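Local coordinates for protein extracellular ligand-binding receptor (PDB 4EYQ) that probably serves as a periplasmic solute-binding protein, holding aromatic acids such as caffeic acid and 4-hydroxyphenylpyruvic acid in the cleft between two lobes, at residues Ile194-Ser199 and Gly217-Thr222; Tyr147-Phe152 and Glu169-Arg174; Trp111-Pro116 and Thr338-Leu343; Pro80-Val85 and Ala100-Thr105. All coordinates share one frame; numbering follows the deposited sequence. Where two conformers were deposited one is given.

In the fold
Interactions 1 and 2 belong to the lobe built on the sheet of strands 137-143, 165-172, 193-197 and their neighbours, interactions 3 and 4 to the other lobe; all four reach the ligand in the cleft between them. Interactions 1, 3 and 4 are buried, interaction 2 only partly so. The chemistry follows: interaction 1 joins adjacent strands by backbone bonds, interaction 2 sets a helix on an edge strand through charged groups, interaction 3 mixes an arginine on a backbone carbonyl with a backbone bond and a valine over a tyrosine ring, and interaction 4 is almost wholly apolar. Interactions 1 and 2 meet through T222 and Y147, interactions 3 and 4 through Y341 and L102.

Interaction 1 (Ile194-Ser199 and Gly217-Thr222); sequences ILVGAS and GLIYQT. With DHC (caffeic acid), chain C; ENO (3-(4-hydroxy-phenyl)pyruvic acid), chain B.
V196 and Q221 run alongside each other on one face of the sheet. The Q221 chain bends at its second torsion (chi2 -82°), which folds the amide back along the valine, with NE2 3.6 Å from V196 CB and OE1 3.6 Å from V196 CG1. On the same face V196 CG2 meets I219 CG2. L195 and Y220 occupy the other face and cross at about a right angle: with CG opposite the backbone N (chi1 175°), L195 swings CD1 to 3.9 Å from Y220 CB, while the phenol runs off to H129. Between these faces the parallel strands 194-197 and 218-221, paired within a beta-alpha-beta unit, are joined by I194 N to L218 O, Y220 N to I194 O and V196 N to Y220 O, the last at 2.9 Å and nearly straight. Where the strands part, T222 CG2 packs 3.2 Å from V196 O and its hydroxyl bonds to Y147. A water accepts from A198 N and T222 N there, and lies 2.7 Å from Q221 OE1. Were Q221 replaced by an alanine, the flank of V196 would probably be bared, and Q207 and the carbonyl of A203 would lose the amide nitrogen they share. Backbone hydrogen bonds thus join the strands, with apolar side chains on both faces, and water and polar groups gather at the end facing the ligand, where S199 OG approaches the carboxylate.

Interaction 2 (Tyr147-Phe152 and Glu169-Arg174); sequences YGDLWF and EERFAR. With DHC (caffeic acid), chain C; ENO (3-(4-hydroxy-phenyl)pyruvic acid), chain B.
F152 and E169 each carry CG opposite the backbone N (chi1 -180° and -176°), which sends the phenyl ring out from helix 147-152 and the glutamate beneath it. E169 CG lies over the ring face, 3.8 Å from the centroid of F152 in a CH-pi contact, and the carboxylate follows almost parallel to the ring. R171 bends at its second torsion (chi2 -55°) to bring its guanidinium between two acids: NE and NH2 both hold E169 OE2, the former at 2.8 Å, while NH1 makes a salt bridge to D149 OD1 at 2.8 Å, on the anti side but tilted out of the carboxylate plane. The three form a salt-bridge network. Farther along, extended R174 brings NH2 3.6 Å from Y147 CB; it pairs with D145 and grips the ligand carboxylate. C2 of caffeic acid lies over the centre of the Y147 ring, C1 of hydroxyphenylpyruvic acid nearer its rim. The contact closes the beta-alpha-beta unit of strand 137-143, helix 146-161 and outermost strand 165-172, with Y140 packed against F152 and R171.

Interaction 3 (Trp111-Pro116 and Thr338-Leu343); sequences WSVVMP and TDRYGL. With ENO (3-(4-hydroxy-phenyl)pyruvic acid), chain B; DHC (caffeic acid), chain C.
R340 lays its guanidinium face against V113, with the methyl CG1 3.3 Å from NH2, and turns its edge to the carbonyl of S112. Bends at chi2 and chi3 (-57° and -73°) curl the chain so that NE bonds to S112 O at 2.9 Å, slightly out of the guanidinium plane, with a weaker bond from NH2 to the same oxygen; NH1 is taken by T336 O. With a leucine in place of R340, S112 O would probably lose its side-chain donors and T336 O its NH1 partner. Both segments lead toward interlobe connections, consistent with the crossovers of type I periplasmic binding proteins: strand 112-114 edges its sheet, and the loop holding R340 runs beside it, V114 N bonding to R340 O at 2.8 Å. D339 OD1 holds that loop in an Asx turn through Y341 N, and also accepts from G342 N. Y341 was modelled in two conformers; in one, its ring presents a face to V114, whose CB stands nearly over the centre, 3.7 Å from the centroid of Y341.

Interaction 4 (Pro80-Val85 and Ala100-Thr105); sequences PPTVAV and APLPVT. With ENO (3-(4-hydroxy-phenyl)pyruvic acid), chain B; DHC (caffeic acid), chain C.
The hydroxyl oxygen of T82 is held by two groups outside the contact, accepting from S76 N and bonding to V78 O, while toward the loop OG1 of T82 meets a methyl group, A100 CB, at 3.4 Å. The first torsion (chi1 -60°) places OG1 opposite the carbonyl carbon and CG2 opposite the backbone N, which turns the T82 methyl to the loop, 3.7 Å from A100 O and 4.1 Å from L102 CD2. With CG between the backbone N and the carbonyl carbon (chi1 82°), L102 divides its two methyls between consecutive helix residues, CD2 on T82 and CD1 over the backbone of V83, 3.9 Å from V83 CA. V83 CG2 then reaches P103 CD at 4.1 Å, the two side chains crossing at about a right angle. Helix 79-92 is thereby seated on the loop that follows strand 96-98, next to the ligand: P101 CD lies 3.6 Å from C6' of caffeic acid. A100 O is buried without a polar partner, and segments 80-85 and 100-105 meet by van der Waals contact alone; just outside them T79 OG1, at the start of the helix, bonds to P101 O.

Interaction 1 (Ile194-Ser199 and Gly217-Thr222)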
# COMPACT_ATOMS: atom_id res chain seq x y z
N ILE A 194 -19.36 -9.09 -5.73
CA ILE A 194 -18.00 -9.56 -6.12
C ILE A 194 -16.93 -8.68 -5.46
O ILE A 194 -17.02 -7.43 -5.46
CB ILE A 194 -17.82 -9.64 -7.67
CG1 ILE A 194 -18.70 -10.78 -8.23
CG2 ILE A 194 -16.34 -9.82 -8.08
CD1 ILE A 194 -18.96 -10.69 -9.71
N LEU A 195 -15.95 -9.35 -4.84
CA LEU A 195 -14.72 -8.72 -4.38
C LEU A 195 -13.59 -8.93 -5.40
O LEU A 195 -13.30 -10.06 -5.80
CB LEU A 195 -14.30 -9.28 -3.00
CG LEU A 195 -12.96 -8.79 -2.46
CD1 LEU A 195 -12.98 -7.29 -2.13
CD2 LEU A 195 -12.49 -9.63 -1.26
N VAL A 196 -12.96 -7.82 -5.80
CA VAL A 196 -11.81 -7.86 -6.72
C VAL A 196 -10.53 -7.68 -5.90
O VAL A 196 -10.40 -6.69 -5.18
CB VAL A 196 -11.92 -6.71 -7.77
CG1 VAL A 196 -10.68 -6.67 -8.66
CG2 VAL A 196 -13.18 -6.87 -8.60
N GLY A 197 -9.59 -8.63 -5.96
CA GLY A 197 -8.26 -8.50 -5.30
C GLY A 197 -7.15 -8.12 -6.30
O GLY A 197 -6.43 -8.99 -6.83
N ALA A 198 -7.00 -6.82 -6.58
CA ALA A 198 -6.03 -6.38 -7.58
C ALA A 198 -5.64 -4.97 -7.24
O ALA A 198 -5.91 -4.52 -6.12
CB ALA A 198 -6.63 -6.47 -8.98
N SER A 199 -4.97 -4.26 -8.15
CA SER A 199 -4.48 -2.91 -7.83
C SER A 199 -4.30 -2.10 -9.10
O SER A 199 -4.28 -2.66 -10.20
CB SER A 199 -3.14 -3.00 -7.08
OG SER A 199 -2.24 -3.88 -7.75
N GLY A 217 -24.67 -6.65 -9.88
CA GLY A 217 -24.43 -6.68 -8.42
C GLY A 217 -23.36 -5.71 -7.93
O GLY A 217 -22.60 -5.14 -8.72
N LEU A 218 -23.30 -5.50 -6.62
CA LEU A 218 -22.21 -4.75 -6.01
C LEU A 218 -20.81 -5.33 -6.26
O LEU A 218 -20.57 -6.56 -6.14
CB LEU A 218 -22.44 -4.57 -4.51
CG LEU A 218 -23.67 -3.77 -4.09
CD1 LEU A 218 -23.74 -3.88 -2.56
CD2 LEU A 218 -23.59 -2.31 -4.57
N ILE A 219 -19.90 -4.43 -6.60
CA ILE A 219 -18.48 -4.74 -6.72
C ILE A 219 -17.68 -3.97 -5.70
O ILE A 219 -17.86 -2.74 -5.52
CB ILE A 219 -17.92 -4.50 -8.14
CG1 ILE A 219 -18.71 -5.28 -9.20
CG2 ILE A 219 -16.43 -4.84 -8.22
CD1 ILE A 219 -18.37 -4.80 -10.60
N TYR A 220 -16.82 -4.72 -5.03
CA TYR A 220 -15.96 -4.22 -3.95
C TYR A 220 -14.49 -4.30 -4.40
O TYR A 220 -14.05 -5.31 -5.00
CB TYR A 220 -16.17 -5.05 -2.66
CG TYR A 220 -17.51 -4.84 -1.96
CD1 TYR A 220 -18.66 -5.53 -2.40
CD2 TYR A 220 -17.63 -3.99 -0.85
CE1 TYR A 220 -19.90 -5.35 -1.76
CE2 TYR A 220 -18.87 -3.81 -0.20
CZ TYR A 220 -20.00 -4.49 -0.66
OH TYR A 220 -21.23 -4.36 -0.05
N GLN A 221 -13.75 -3.23 -4.13
CA GLN A 221 -12.34 -3.14 -4.49
C GLN A 221 -11.49 -2.91 -3.25
O GLN A 221 -12.00 -2.36 -2.25
CB GLN A 221 -12.11 -1.96 -5.48
CG GLN A 221 -12.69 -2.14 -6.89
CD GLN A 221 -11.81 -2.97 -7.83
OE1 GLN A 221 -10.65 -3.28 -7.51
NE2 GLN A 221 -12.35 -3.34 -8.99
N THR A 222 -10.20 -3.28 -3.34
CA THR A 222 -9.26 -3.18 -2.24
C THR A 222 -8.55 -1.83 -2.30
O THR A 222 -8.70 -1.09 -3.26
CB THR A 222 -8.20 -4.29 -2.30
OG1 THR A 222 -7.29 -4.03 -3.38
CG2 THR A 222 -8.87 -5.70 -2.49
C1 DHC C . -0.29 -5.58 -5.13
O1 DHC C . -0.72 -5.36 -6.29
C2 DHC C . -0.69 -4.71 -4.00
C3 DHC C . -0.74 -3.40 -4.15
C1' DHC C . -1.13 -2.49 -3.04
C2' DHC C . -0.36 -1.36 -2.87
C3' DHC C . -0.68 -0.47 -1.87
C4' DHC C . -1.84 -0.74 -0.98
C5' DHC C . -2.58 -1.90 -1.17
C6' DHC C . -2.22 -2.76 -2.20
O4' DHC C . -2.16 0.13 0.01
O3' DHC C . 0.09 0.64 -1.73
O2 DHC C . 0.48 -6.53 -4.90
O4 ENO B . 0.44 -4.73 -2.93
C9 ENO B . -0.11 -1.15 -3.01
C8 ENO B . -0.33 -0.25 -1.98
C7 ENO B . -1.39 -0.45 -1.11
C6 ENO B . -2.25 -1.54 -1.24
C5 ENO B . -2.02 -2.43 -2.29
C4 ENO B . -0.95 -2.24 -3.17
O3 ENO B . -1.57 0.44 -0.10
C3 ENO B . -0.71 -3.19 -4.34
C2 ENO B . -0.05 -4.51 -4.02
C1 ENO B . -0.01 -5.52 -5.09
O2 ENO B . 0.47 -6.64 -4.83
O1 ENO B . -0.47 -5.25 -6.23
O HOH W 1 -9.09 -4.54 -5.77

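Interaction 2 (Tyr147-Phe152 and Glu169-Arg174)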
# COMPACT_ATOMS: atom_id res chain seq x y z
N TYR A 147 -0.50 -11.34 -3.24
CA TYR A 147 -1.52 -10.31 -2.93
C TYR A 147 -2.95 -10.86 -3.09
O TYR A 147 -3.86 -10.59 -2.25
CB TYR A 147 -1.36 -9.06 -3.79
CG TYR A 147 -2.33 -7.93 -3.44
CD1 TYR A 147 -2.20 -7.22 -2.25
CD2 TYR A 147 -3.37 -7.56 -4.30
CE1 TYR A 147 -3.05 -6.18 -1.92
CE2 TYR A 147 -4.23 -6.51 -3.98
CZ TYR A 147 -4.07 -5.82 -2.79
OH TYR A 147 -4.90 -4.77 -2.45
N GLY A 148 -3.17 -11.61 -4.16
CA GLY A 148 -4.47 -12.23 -4.39
C GLY A 148 -4.78 -13.26 -3.32
O GLY A 148 -5.95 -13.38 -2.91
N ASP A 149 -3.75 -13.99 -2.88
CA ASP A 149 -3.90 -14.97 -1.78
C ASP A 149 -4.27 -14.29 -0.44
O ASP A 149 -5.15 -14.74 0.25
CB ASP A 149 -2.62 -15.78 -1.59
CG ASP A 149 -2.29 -16.68 -2.77
OD1 ASP A 149 -3.16 -16.92 -3.63
OD2 ASP A 149 -1.15 -17.16 -2.82
N LEU A 150 -3.60 -13.19 -0.10
CA LEU A 150 -3.87 -12.46 1.14
C LEU A 150 -5.36 -12.08 1.22
O LEU A 150 -6.02 -12.32 2.25
CB LEU A 150 -2.99 -11.23 1.23
CG LEU A 150 -1.52 -11.35 1.67
CD1 LEU A 150 -0.81 -10.03 1.37
CD2 LEU A 150 -1.39 -11.69 3.16
N TRP A 151 -5.89 -11.52 0.13
CA TRP A 151 -7.29 -11.10 0.12
C TRP A 151 -8.29 -12.24 0.16
O TRP A 151 -9.30 -12.17 0.91
CB TRP A 151 -7.51 -10.18 -1.08
CG TRP A 151 -7.26 -8.75 -0.71
CD1 TRP A 151 -6.18 -7.93 -1.07
CD2 TRP A 151 -8.10 -7.92 0.15
NE1 TRP A 151 -6.33 -6.65 -0.52
CE2 TRP A 151 -7.45 -6.59 0.23
CE3 TRP A 151 -9.29 -8.12 0.83
CZ2 TRP A 151 -8.01 -5.52 0.96
CZ3 TRP A 151 -9.84 -7.05 1.56
CH2 TRP A 151 -9.20 -5.79 1.63
N PHE A 152 -8.05 -13.31 -0.60
CA PHE A 152 -8.97 -14.43 -0.64
C PHE A 152 -8.94 -15.13 0.72
O PHE A 152 -9.97 -15.54 1.28
CB PHE A 152 -8.62 -15.42 -1.78
CG PHE A 152 -9.56 -16.59 -1.86
CD1 PHE A 152 -10.91 -16.40 -2.20
CD2 PHE A 152 -9.12 -17.89 -1.57
CE1 PHE A 152 -11.79 -17.48 -2.25
CE2 PHE A 152 -10.00 -18.97 -1.62
CZ PHE A 152 -11.34 -18.76 -1.96
N GLU A 169 -14.49 -18.63 -6.92
CA GLU A 169 -13.16 -18.06 -6.83
C GLU A 169 -12.48 -18.11 -8.20
O GLU A 169 -12.28 -19.19 -8.76
CB GLU A 169 -12.30 -18.81 -5.80
CG GLU A 169 -10.93 -18.17 -5.62
CD GLU A 169 -9.88 -19.17 -5.22
OE1 GLU A 169 -10.25 -20.32 -4.89
OE2 GLU A 169 -8.69 -18.80 -5.24
N GLU A 170 -12.11 -16.94 -8.72
CA GLU A 170 -11.35 -16.87 -9.97
C GLU A 170 -10.04 -16.10 -9.76
O GLU A 170 -9.96 -15.19 -8.91
CB GLU A 170 -12.17 -16.21 -11.09
CG GLU A 170 -13.43 -16.97 -11.52
CD GLU A 170 -13.13 -18.36 -12.07
OE1 GLU A 170 -12.17 -18.53 -12.87
OE2 GLU A 170 -13.86 -19.29 -11.71
N ARG A 171 -9.02 -16.47 -10.55
CA ARG A 171 -7.73 -15.77 -10.53
C ARG A 171 -7.30 -15.29 -11.93
O ARG A 171 -7.65 -15.92 -12.93
CB ARG A 171 -6.61 -16.64 -9.93
CG ARG A 171 -6.82 -17.10 -8.49
CD ARG A 171 -7.08 -15.97 -7.49
NE ARG A 171 -7.22 -16.55 -6.15
CZ ARG A 171 -6.26 -16.57 -5.22
NH1 ARG A 171 -5.07 -15.96 -5.39
NH2 ARG A 171 -6.50 -17.18 -4.07
N PHE A 172 -6.53 -14.20 -11.96
CA PHE A 172 -5.83 -13.77 -13.18
C PHE A 172 -4.41 -13.27 -12.87
O PHE A 172 -4.08 -13.00 -11.72
CB PHE A 172 -6.63 -12.74 -13.97
CG PHE A 172 -6.76 -11.40 -13.31
CD1 PHE A 172 -7.57 -11.22 -12.20
CD2 PHE A 172 -6.11 -10.29 -13.84
CE1 PHE A 172 -7.72 -9.94 -11.62
CE2 PHE A 172 -6.25 -9.02 -13.29
CZ PHE A 172 -7.05 -8.85 -12.17
N ALA A 173 -3.59 -13.18 -13.92
CA ALA A 173 -2.21 -12.72 -13.80
C ALA A 173 -2.15 -11.22 -14.10
O ALA A 173 -2.96 -10.69 -14.89
CB ALA A 173 -1.30 -13.50 -14.74
N ARG A 174 -1.21 -10.55 -13.44
CA ARG A 174 -1.01 -9.11 -13.56
C ARG A 174 -0.91 -8.54 -14.99
O ARG A 174 -1.43 -7.45 -15.24
CB ARG A 174 0.21 -8.70 -12.74
CG ARG A 174 -0.02 -8.72 -11.24
CD ARG A 174 1.26 -8.58 -10.44
NE ARG A 174 0.99 -8.92 -9.04
CZ ARG A 174 0.70 -8.01 -8.11
NH1 ARG A 174 0.66 -6.71 -8.44
NH2 ARG A 174 0.44 -8.42 -6.86
C1 DHC C . -0.29 -5.58 -5.13
O1 DHC C . -0.72 -5.36 -6.29
C2 DHC C . -0.69 -4.71 -4.00
C3 DHC C . -0.74 -3.40 -4.15
C1' DHC C . -1.13 -2.49 -3.04
C2' DHC C . -0.36 -1.36 -2.87
C3' DHC C . -0.68 -0.47 -1.87
C4' DHC C . -1.84 -0.74 -0.98
C5' DHC C . -2.58 -1.90 -1.17
C6' DHC C . -2.22 -2.76 -2.20
O4' DHC C . -2.16 0.13 0.01
O3' DHC C . 0.09 0.64 -1.73
O2 DHC C . 0.48 -6.53 -4.90
O4 ENO B . 0.44 -4.73 -2.93
C9 ENO B . -0.11 -1.15 -3.01
C8 ENO B . -0.33 -0.25 -1.98
C7 ENO B . -1.39 -0.45 -1.11
C6 ENO B . -2.25 -1.54 -1.24
C5 ENO B . -2.02 -2.43 -2.29
C4 ENO B . -0.95 -2.24 -3.17
O3 ENO B . -1.57 0.44 -0.10
C3 ENO B . -0.71 -3.19 -4.34
C2 ENO B . -0.05 -4.51 -4.02
C1 ENO B . -0.01 -5.52 -5.09
O2 ENO B . 0.47 -6.64 -4.83
O1 ENO B . -0.47 -5.25 -6.23

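Interaction 3 (Trp111-Pro116 and Thr338-Leu343)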
# COMPACT_ATOMS: atom_id res chain seq x y z
N TRP A 111 13.56 -6.77 10.46
CA TRP A 111 14.09 -5.59 9.73
C TRP A 111 13.11 -4.83 8.90
O TRP A 111 13.41 -3.71 8.42
CB TRP A 111 15.31 -6.00 8.89
CG TRP A 111 16.46 -6.40 9.80
CD1 TRP A 111 16.87 -7.69 10.18
CD2 TRP A 111 17.36 -5.48 10.49
NE1 TRP A 111 17.95 -7.61 11.04
CE2 TRP A 111 18.29 -6.30 11.27
CE3 TRP A 111 17.49 -4.08 10.55
CZ2 TRP A 111 19.28 -5.74 12.06
CZ3 TRP A 111 18.50 -3.52 11.35
CH2 TRP A 111 19.37 -4.34 12.08
N SER A 112 11.89 -5.38 8.74
CA SER A 112 10.86 -4.73 7.87
C SER A 112 9.70 -4.16 8.69
O SER A 112 9.19 -4.83 9.59
CB SER A 112 10.27 -5.77 6.90
OG SER A 112 11.19 -6.22 5.91
N VAL A 113 9.26 -2.95 8.37
CA VAL A 113 7.92 -2.47 8.79
C VAL A 113 7.12 -2.12 7.51
O VAL A 113 7.71 -1.97 6.43
CB VAL A 113 7.98 -1.26 9.75
CG1 VAL A 113 8.59 -1.68 11.09
CG2 VAL A 113 8.76 -0.10 9.11
N VAL A 114 5.78 -2.00 7.63
CA VAL A 114 4.91 -1.93 6.44
C VAL A 114 4.04 -0.67 6.47
O VAL A 114 3.37 -0.41 7.45
CB VAL A 114 3.97 -3.16 6.34
CG1 VAL A 114 3.22 -3.17 5.01
CG2 VAL A 114 4.75 -4.45 6.54
N MSE A 115 4.07 0.12 5.41
CA MSE A 115 3.27 1.34 5.42
C MSE A 115 1.79 1.03 5.09
O MSE A 115 0.90 1.47 5.85
CB MSE A 115 3.82 2.40 4.45
CG MSE A 115 5.17 3.04 4.88
SE MSE A 115 5.08 4.01 6.55
CE MSE A 115 5.64 2.58 7.64
N PRO A 116 1.51 0.29 3.96
CA PRO A 116 0.10 0.03 3.63
C PRO A 116 -0.67 -0.71 4.74
O PRO A 116 -0.08 -1.53 5.48
CB PRO A 116 0.18 -0.85 2.37
CG PRO A 116 1.50 -0.53 1.75
CD PRO A 116 2.42 -0.25 2.92
N THR A 338 6.36 -7.95 17.12
CA THR A 338 5.47 -8.85 16.41
C THR A 338 4.45 -8.12 15.52
O THR A 338 3.89 -8.72 14.61
CB THR A 338 4.75 -9.81 17.39
OG1 THR A 338 3.91 -9.05 18.25
CG2 THR A 338 5.77 -10.58 18.26
N ASP A 339 4.19 -6.85 15.77
CA ASP A 339 3.28 -6.09 14.90
C ASP A 339 4.09 -5.14 14.04
O ASP A 339 4.56 -4.09 14.52
CB ASP A 339 2.25 -5.32 15.73
CG ASP A 339 1.23 -4.63 14.88
OD1 ASP A 339 1.23 -4.73 13.64
OD2 ASP A 339 0.40 -3.94 15.49
N ARG A 340 4.24 -5.50 12.76
CA ARG A 340 5.09 -4.74 11.84
C ARG A 340 4.30 -3.83 10.94
O ARG A 340 4.88 -3.19 10.04
CB ARG A 340 6.02 -5.67 11.05
CG ARG A 340 6.80 -6.61 11.97
CD ARG A 340 7.62 -5.84 12.99
NE ARG A 340 8.79 -5.18 12.40
CZ ARG A 340 9.59 -4.36 13.07
NH1 ARG A 340 9.35 -4.08 14.36
NH2 ARG A 340 10.65 -3.82 12.46
N TYR A 341 2.98 -3.77 11.14
CA TYR A 341 2.15 -2.82 10.41
C TYR A 341 1.84 -1.66 11.35
O TYR A 341 1.95 -0.51 10.96
CB TYR A 341 0.85 -3.44 9.87
CG TYR A 341 0.97 -4.28 8.60
CD1 TYR A 341 1.52 -5.57 8.64
CD2 TYR A 341 0.48 -3.81 7.38
CE1 TYR A 341 1.58 -6.35 7.50
CE2 TYR A 341 0.53 -4.59 6.24
CZ TYR A 341 1.09 -5.86 6.30
OH TYR A 341 1.15 -6.64 5.17
N GLY A 342 1.44 -1.96 12.59
CA GLY A 342 1.34 -0.94 13.63
C GLY A 342 0.17 -0.00 13.49
O GLY A 342 0.21 1.10 14.02
N LEU A 343 -0.90 -0.43 12.81
CA LEU A 343 -2.01 0.51 12.51
C LEU A 343 -3.30 0.12 13.20
O LEU A 343 -3.48 -1.03 13.61
CB LEU A 343 -2.21 0.64 11.00
CG LEU A 343 -1.16 1.45 10.28
CD1 LEU A 343 -1.34 1.30 8.77
CD2 LEU A 343 -1.23 2.94 10.70
O4 ENO B . 0.44 -4.73 -2.93
C9 ENO B . -0.11 -1.15 -3.01
C8 ENO B . -0.33 -0.25 -1.98
C7 ENO B . -1.39 -0.45 -1.11
C6 ENO B . -2.25 -1.54 -1.24
C5 ENO B . -2.02 -2.43 -2.29
C4 ENO B . -0.95 -2.24 -3.17
O3 ENO B . -1.57 0.44 -0.10
C3 ENO B . -0.71 -3.19 -4.34
C2 ENO B . -0.05 -4.51 -4.02
C1 ENO B . -0.01 -5.52 -5.09
O2 ENO B . 0.47 -6.64 -4.83
O1 ENO B . -0.47 -5.25 -6.23
C1 DHC C . -0.29 -5.58 -5.13
O1 DHC C . -0.72 -5.36 -6.29
C2 DHC C . -0.69 -4.71 -4.00
C3 DHC C . -0.74 -3.40 -4.15
C1' DHC C . -1.13 -2.49 -3.04
C2' DHC C . -0.36 -1.36 -2.87
C3' DHC C . -0.68 -0.47 -1.87
C4' DHC C . -1.84 -0.74 -0.98
C5' DHC C . -2.58 -1.90 -1.17
C6' DHC C . -2.22 -2.76 -2.20
O4' DHC C . -2.16 0.13 0.01
O3' DHC C . 0.09 0.64 -1.73
O2 DHC C . 0.48 -6.53 -4.90

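Interaction 4 (Pro80-Val85 and Ala100-Thr105)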
# COMPACT_ATOMS: atom_id res chain seq x y z
N PRO A 80 4.71 -8.88 -4.79
CA PRO A 80 5.84 -9.83 -5.09
C PRO A 80 7.27 -9.26 -5.02
O PRO A 80 8.12 -9.87 -4.34
CB PRO A 80 5.47 -10.43 -6.46
CG PRO A 80 3.99 -10.16 -6.59
CD PRO A 80 3.70 -8.87 -5.86
N PRO A 81 7.56 -8.09 -5.64
CA PRO A 81 8.88 -7.51 -5.41
C PRO A 81 9.15 -7.03 -3.97
O PRO A 81 10.31 -7.00 -3.55
CB PRO A 81 8.91 -6.29 -6.35
CG PRO A 81 7.49 -5.97 -6.62
CD PRO A 81 6.81 -7.32 -6.66
N THR A 82 8.09 -6.65 -3.24
CA THR A 82 8.26 -6.25 -1.83
C THR A 82 8.71 -7.44 -0.97
O THR A 82 9.60 -7.31 -0.11
CB THR A 82 6.98 -5.57 -1.30
OG1 THR A 82 6.72 -4.41 -2.11
CG2 THR A 82 7.10 -5.13 0.16
N VAL A 83 8.13 -8.61 -1.19
CA VAL A 83 8.64 -9.82 -0.52
C VAL A 83 10.13 -9.96 -0.80
O VAL A 83 10.92 -10.27 0.11
CB VAL A 83 7.91 -11.09 -0.98
CG1 VAL A 83 8.56 -12.33 -0.39
CG2 VAL A 83 6.45 -11.02 -0.52
N ALA A 84 10.53 -9.73 -2.04
CA ALA A 84 11.92 -9.92 -2.41
C ALA A 84 12.82 -8.90 -1.67
O ALA A 84 13.87 -9.27 -1.15
CB ALA A 84 12.10 -9.86 -3.92
N VAL A 85 12.39 -7.65 -1.59
CA VAL A 85 13.20 -6.63 -0.93
C VAL A 85 13.33 -6.94 0.59
O VAL A 85 14.42 -6.83 1.18
CB VAL A 85 12.58 -5.23 -1.11
CG1 VAL A 85 13.36 -4.17 -0.31
CG2 VAL A 85 12.50 -4.85 -2.59
N ALA A 100 4.27 -1.70 -0.12
CA ALA A 100 3.17 -2.55 -0.53
C ALA A 100 2.90 -3.52 0.60
O ALA A 100 3.82 -3.81 1.36
CB ALA A 100 3.53 -3.34 -1.79
N PRO A 101 1.66 -4.06 0.71
CA PRO A 101 1.40 -5.06 1.75
C PRO A 101 2.33 -6.28 1.57
O PRO A 101 2.79 -6.54 0.46
CB PRO A 101 -0.06 -5.47 1.51
CG PRO A 101 -0.64 -4.34 0.71
CD PRO A 101 0.48 -3.81 -0.13
N LEU A 102 2.64 -6.99 2.64
CA LEU A 102 3.24 -8.31 2.45
C LEU A 102 3.01 -9.23 3.61
O LEU A 102 2.78 -8.76 4.72
CB LEU A 102 4.73 -8.21 2.15
CG LEU A 102 5.71 -8.04 3.31
CD1 LEU A 102 7.07 -8.50 2.79
CD2 LEU A 102 5.68 -6.60 3.70
N PRO A 103 3.10 -10.54 3.38
CA PRO A 103 3.07 -11.48 4.49
C PRO A 103 4.36 -11.32 5.32
O PRO A 103 5.44 -11.70 4.87
CB PRO A 103 3.03 -12.85 3.82
CG PRO A 103 3.45 -12.64 2.41
CD PRO A 103 3.26 -11.20 2.07
N VAL A 104 4.24 -10.74 6.52
CA VAL A 104 5.38 -10.59 7.41
C VAL A 104 5.49 -11.87 8.23
O VAL A 104 4.80 -12.03 9.21
CB VAL A 104 5.22 -9.37 8.34
CG1 VAL A 104 6.44 -9.23 9.26
CG2 VAL A 104 5.04 -8.11 7.50
N THR A 105 6.34 -12.79 7.79
CA THR A 105 6.62 -14.02 8.54
C THR A 105 7.73 -13.74 9.57
O THR A 105 8.35 -12.67 9.51
CB THR A 105 7.12 -15.05 7.54
OG1 THR A 105 8.14 -14.44 6.74
CG2 THR A 105 6.00 -15.48 6.58
O4 ENO B . 0.44 -4.73 -2.93
C9 ENO B . -0.11 -1.15 -3.01
C8 ENO B . -0.33 -0.25 -1.98
C7 ENO B . -1.39 -0.45 -1.11
C6 ENO B . -2.25 -1.54 -1.24
C5 ENO B . -2.02 -2.43 -2.29
C4 ENO B . -0.95 -2.24 -3.17
O3 ENO B . -1.57 0.44 -0.10
C3 ENO B . -0.71 -3.19 -4.34
C2 ENO B . -0.05 -4.51 -4.02
C1 ENO B . -0.01 -5.52 -5.09
O2 ENO B . 0.47 -6.64 -4.83
O1 ENO B . -0.47 -5.25 -6.23
C1 DHC C . -0.29 -5.58 -5.13
O1 DHC C . -0.72 -5.36 -6.29
C2 DHC C . -0.69 -4.71 -4.00
C3 DHC C . -0.74 -3.40 -4.15
C1' DHC C . -1.13 -2.49 -3.04
C2' DHC C . -0.36 -1.36 -2.87
C3' DHC C . -0.68 -0.47 -1.87
C4' DHC C . -1.84 -0.74 -0.98
C5' DHC C . -2.58 -1.90 -1.17
C6' DHC C . -2.22 -2.76 -2.20
O4' DHC C . -2.16 0.13 0.01
O3' DHC C . 0.09 0.64 -1.73
O2 DHC C . 0.48 -6.53 -4.90